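PDB 1P9H: invasin from Yersinia enterocolitica, which forms a trimeric, collagen-binding adhesin on the bacterial surface that promotes attachment to and invasion of host cells and helps the bacteria resist serum killing and phagocytosis. Local coordinates for residues Gly112-Thr124 with Ala127-Ser139. Residues are numbered along the deposited sequence; the frame is centred on the assembly and turned at random. Where two conformers were deposited one is given.
Sequences GVAIGARASTSDT and AVGFNSKADAKNS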
loop_
_atom_site.group_PDB
_atom_site.type_symbol
_atom_site.label_atom_id
_atom_site.label_comp_id
_atom_site.label_asym_id
_atom_site.label_seq_id
_atom_site.Cartn_x
_atom_site.Cartn_y
_atom_site.Cartn_z
ATOM N N GLY A 112 7.398 5.534 -8.528
ATOM C CA GLY A 112 6.811 4.233 -8.277
ATOM C C GLY A 112 6.410 3.995 -6.834
ATOM O O GLY A 112 6.731 4.783 -5.945
ATOM N N VAL A 113 5.692 2.899 -6.617
ATOM C CA VAL A 113 5.242 2.492 -5.289
ATOM C C VAL A 113 5.550 1.004 -5.119
ATOM O O VAL A 113 5.110 0.182 -5.923
ATOM C CB VAL A 113 3.711 2.689 -5.118
ATOM C CG1 VAL A 113 3.242 2.072 -3.799
ATOM C CG2 VAL A 113 3.360 4.168 -5.168
ATOM N N ALA A 114 6.323 0.656 -4.094
ATOM C CA ALA A 114 6.643 -0.747 -3.827
ATOM C C ALA A 114 6.410 -1.000 -2.343
ATOM O O ALA A 114 7.139 -0.484 -1.499
ATOM C CB ALA A 114 8.093 -1.055 -4.202
ATOM N N ILE A 115 5.384 -1.790 -2.038
ATOM C CA ILE A 115 5.016 -2.093 -0.655
ATOM C C ILE A 115 5.105 -3.591 -0.381
ATOM O O ILE A 115 4.439 -4.390 -1.040
ATOM C CB ILE A 115 3.567 -1.633 -0.368
ATOM C CG1 ILE A 115 3.370 -0.180 -0.816
ATOM C CG2 ILE A 115 3.255 -1.786 1.113
ATOM C CD1 ILE A 115 4.268 0.824 -0.107
ATOM N N GLY A 116 5.926 -3.962 0.597
ATOM C CA GLY A 116 6.093 -5.362 0.939
ATOM C C GLY A 116 7.547 -5.761 0.807
ATOM O O GLY A 116 8.282 -5.172 0.014
ATOM N N ALA A 117 7.983 -6.740 1.590
ATOM C CA ALA A 117 9.367 -7.176 1.497
ATOM C C ALA A 117 9.610 -7.703 0.084
ATOM O O ALA A 117 8.769 -8.412 -0.474
ATOM C CB ALA A 117 9.651 -8.266 2.529
ATOM N N ARG A 118 10.751 -7.331 -0.491
ATOM C CA ARG A 118 11.141 -7.746 -1.837
ATOM C C ARG A 118 10.248 -7.229 -2.963
ATOM O O ARG A 118 10.417 -7.623 -4.119
ATOM C CB ARG A 118 11.243 -9.274 -1.915
ATOM C CG ARG A 118 12.370 -9.847 -1.075
ATOM C CD ARG A 118 12.463 -11.356 -1.227
ATOM N NE ARG A 118 13.542 -11.925 -0.426
ATOM C CZ ARG A 118 13.793 -13.227 -0.333
ATOM N NH1 ARG A 118 13.040 -14.098 -0.994
ATOM N NH2 ARG A 118 14.798 -13.659 0.418
ATOM N N ALA A 119 9.300 -6.354 -2.643
ATOM C CA ALA A 119 8.439 -5.794 -3.681
ATOM C C ALA A 119 9.328 -4.918 -4.558
ATOM O O ALA A 119 10.229 -4.245 -4.058
ATOM C CB ALA A 119 7.325 -4.958 -3.057
ATOM N N SER A 120 9.071 -4.934 -5.862
ATOM C CA SER A 120 9.864 -4.161 -6.809
ATOM C C SER A 120 9.005 -3.582 -7.920
ATOM O O SER A 120 8.129 -4.263 -8.455
ATOM C CB SER A 120 10.949 -5.053 -7.422
ATOM O OG SER A 120 11.634 -4.390 -8.471
ATOM N N THR A 121 9.253 -2.324 -8.265
ATOM C CA THR A 121 8.499 -1.693 -9.333
ATOM C C THR A 121 9.350 -0.813 -10.223
ATOM O O THR A 121 10.327 -0.196 -9.777
ATOM C CB THR A 121 7.343 -0.818 -8.795
ATOM O OG1 THR A 121 6.630 -0.245 -9.902
ATOM C CG2 THR A 121 7.875 0.314 -7.928
ATOM N N SER A 122 9.014 -0.816 -11.506
ATOM C CA SER A 122 9.721 0.006 -12.467
ATOM C C SER A 122 9.057 1.370 -12.376
ATOM O O SER A 122 8.110 1.551 -11.609
ATOM C CB SER A 122 9.573 -0.571 -13.877
ATOM O OG SER A 122 10.358 0.154 -14.807
ATOM N N ASP A 123 9.551 2.324 -13.154
ATOM C CA ASP A 123 9.010 3.678 -13.145
ATOM C C ASP A 123 7.489 3.756 -13.146
ATOM O O ASP A 123 6.811 2.994 -13.835
ATOM C CB ASP A 123 9.524 4.461 -14.356
ATOM C CG ASP A 123 11.028 4.591 -14.374
ATOM O OD1 ASP A 123 11.718 3.555 -14.303
ATOM O OD2 ASP A 123 11.520 5.734 -14.469
ATOM N N THR A 124 6.966 4.679 -12.348
ATOM C CA THR A 124 5.527 4.941 -12.290
ATOM C C THR A 124 4.631 3.719 -12.116
ATOM O O THR A 124 3.458 3.746 -12.494
ATOM C CB THR A 124 5.092 5.687 -13.566
ATOM O OG1 THR A 124 6.160 6.542 -13.993
ATOM C CG2 THR A 124 3.870 6.542 -13.306
ATOM N N ALA A 127 3.643 -1.934 -6.973
ATOM C CA ALA A 127 3.866 -3.320 -6.594
ATOM C C ALA A 127 3.523 -3.437 -5.117
ATOM O O ALA A 127 4.130 -2.771 -4.283
ATOM C CB ALA A 127 5.328 -3.717 -6.832
ATOM N N VAL A 128 2.522 -4.252 -4.802
ATOM C CA VAL A 128 2.126 -4.459 -3.415
ATOM C C VAL A 128 2.066 -5.954 -3.152
ATOM O O VAL A 128 1.331 -6.682 -3.822
ATOM C CB VAL A 128 0.744 -3.849 -3.103
ATOM C CG1 VAL A 128 0.418 -4.052 -1.624
ATOM C CG2 VAL A 128 0.736 -2.364 -3.428
ATOM N N GLY A 129 2.847 -6.408 -2.177
ATOM C CA GLY A 129 2.877 -7.818 -1.844
ATOM C C GLY A 129 4.297 -8.337 -1.784
ATOM O O GLY A 129 5.191 -7.815 -2.456
ATOM N N PHE A 130 4.515 -9.363 -0.972
ATOM C CA PHE A 130 5.837 -9.952 -0.848
ATOM C C PHE A 130 6.297 -10.449 -2.218
ATOM O O PHE A 130 5.596 -11.210 -2.879
ATOM C CB PHE A 130 5.793 -11.108 0.158
ATOM C CG PHE A 130 7.133 -11.733 0.428
ATOM C CD1 PHE A 130 7.654 -12.696 -0.429
ATOM C CD2 PHE A 130 7.876 -11.354 1.542
ATOM C CE1 PHE A 130 8.899 -13.276 -0.180
ATOM C CE2 PHE A 130 9.121 -11.928 1.799
ATOM C CZ PHE A 130 9.631 -12.889 0.937
ATOM N N ASN A 131 7.474 -9.996 -2.638
ATOM C CA ASN A 131 8.059 -10.389 -3.918
ATOM C C ASN A 131 7.227 -10.024 -5.149
ATOM O O ASN A 131 7.372 -10.642 -6.206
ATOM C CB ASN A 131 8.355 -11.895 -3.920
ATOM C CG ASN A 131 9.298 -12.300 -5.036
ATOM O OD1 ASN A 131 10.335 -11.667 -5.242
ATOM N ND2 ASN A 131 8.949 -13.361 -5.755
ATOM N N SER A 132 6.354 -9.030 -5.018
ATOM C CA SER A 132 5.550 -8.583 -6.153
ATOM C C SER A 132 6.494 -7.854 -7.108
ATOM O O SER A 132 7.454 -7.212 -6.671
ATOM C CB SER A 132 4.423 -7.650 -5.687
ATOM O OG SER A 132 4.919 -6.533 -4.967
ATOM N N LYS A 133 6.230 -7.952 -8.408
ATOM C CA LYS A 133 7.094 -7.325 -9.402
ATOM C C LYS A 133 6.340 -6.633 -10.534
ATOM O O LYS A 133 5.710 -7.287 -11.364
ATOM C CB LYS A 133 8.026 -8.377 -10.019
ATOM C CG LYS A 133 8.930 -9.108 -9.037
ATOM C CD LYS A 133 9.661 -10.245 -9.746
ATOM C CE LYS A 133 10.535 -11.044 -8.793
ATOM N NZ LYS A 133 11.674 -10.241 -8.273
ATOM N N ALA A 134 6.410 -5.306 -10.559
ATOM C CA ALA A 134 5.773 -4.510 -11.604
ATOM C C ALA A 134 6.930 -4.100 -12.509
ATOM O O ALA A 134 7.401 -2.961 -12.462
ATOM C CB ALA A 134 5.107 -3.284 -10.995
ATOM N N ASP A 135 7.387 -5.043 -13.327
ATOM C CA ASP A 135 8.528 -4.821 -14.210
ATOM C C ASP A 135 8.303 -3.883 -15.382
ATOM O O ASP A 135 9.239 -3.222 -15.834
ATOM C CB ASP A 135 9.056 -6.158 -14.736
ATOM C CG ASP A 135 9.763 -6.974 -13.667
ATOM O OD1 ASP A 135 9.949 -6.468 -12.539
ATOM O OD2 ASP A 135 10.142 -8.126 -13.960
ATOM N N ALA A 136 7.080 -3.830 -15.892
ATOM C CA ALA A 136 6.786 -2.941 -17.005
ATOM C C ALA A 136 6.505 -1.563 -16.423
ATOM O O ALA A 136 5.898 -1.446 -15.361
ATOM C CB ALA A 136 5.575 -3.446 -17.781
ATOM N N LYS A 137 6.969 -0.515 -17.092
ATOM C CA LYS A 137 6.706 0.824 -16.587
ATOM C C LYS A 137 5.194 1.013 -16.513
ATOM O O LYS A 137 4.453 0.492 -17.348
ATOM C CB LYS A 137 7.337 1.880 -17.501
ATOM C CG LYS A 137 8.861 1.856 -17.501
ATOM C CD LYS A 137 9.431 3.050 -18.252
ATOM C CE LYS A 137 10.950 3.072 -18.183
ATOM N NZ LYS A 137 11.516 4.280 -18.848
ATOM N N ASN A 138 4.748 1.733 -15.489
ATOM C CA ASN A 138 3.333 2.008 -15.269
ATOM C C ASN A 138 2.480 0.779 -14.958
ATOM O O ASN A 138 1.260 0.886 -14.881
ATOM C CB ASN A 138 2.740 2.740 -16.477
ATOM C CG ASN A 138 3.470 4.033 -16.787
ATOM O OD1 ASN A 138 4.657 4.024 -17.103
ATOM N ND2 ASN A 138 2.762 5.150 -16.694
ATOM N N SER A 139 3.105 -0.378 -14.770
ATOM C CA SER A 139 2.337 -1.585 -14.474
ATOM C C SER A 139 1.924 -1.666 -13.007
ATOM O O SER A 139 2.406 -0.901 -12.166
ATOM C CB SER A 139 3.127 -2.840 -14.869
ATOM O OG SER A 139 4.326 -2.968 -14.124
HETATM O O HOH W 1 10.610 -8.516 -6.520
HETATM O O HOH W 2 10.290 -4.154 -10.978
HETATM O O HOH W 3 11.101 -1.633 -17.206
HETATM O O HOH W 4 0.956 2.382 -12.246
HETATM O O HOH W 5 6.702 5.805 -16.825
#
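Ala114 and Ile115 pair in parallel with Ala127 and Val128, and Ser120 and Thr121 with Lys133 and Ala134, stacking two successive coils of the left-handed parallel beta-roll that builds the collagen-binding head of YadA. Eight backbone hydrogen bonds join the coils, among them Ile115 N to Ala127 O at 2.8 Å and Ala134 N to Ser120 O at 2.9 Å. Each coil reverses through a type II turn, Gly116-Ala119 over Gly129-Ser132, and Asn131 N donates to Ala117 O across the turns, with 164° at the hydrogen. Gly116 and Gly129, which open the turns, have backbone angles that strongly favour glycine.

Inside the roll the packing rests on small groups: the CB of Ala127 sits 3.3 Å from Ser120 O, and the CB of Ala119 lies 3.5 Å from Ser132 OG. That hydroxyl donates to Gly129 O, which also accepts from Ser132 N, a double grip on the turn. At the turn edge, the Phe130 side chain leaves with CG opposite the backbone N (chi1 -176°), which puts Ala117 O over one face of its ring and CD2 3.7 Å from Ala117 CB. Arg118 runs extended beside it, CD 3.9 Å from Phe130 CZ, with guanidinium and ring planes 42° apart. At the other end, Thr124 and Asn138 lie alongside each other, bridged by a water between Thr124 OG1 and Asn138 OD1, while Asn138 ND2 is hydrogen-bonded to Asp160 OD2 of a neighbouring subunit.

Ile115 meets Ile115 of both other subunits at the trimer interface, and the two coils continue the stack between strands 100-102 and 107-108 before them and 140-142 and 147-148 after.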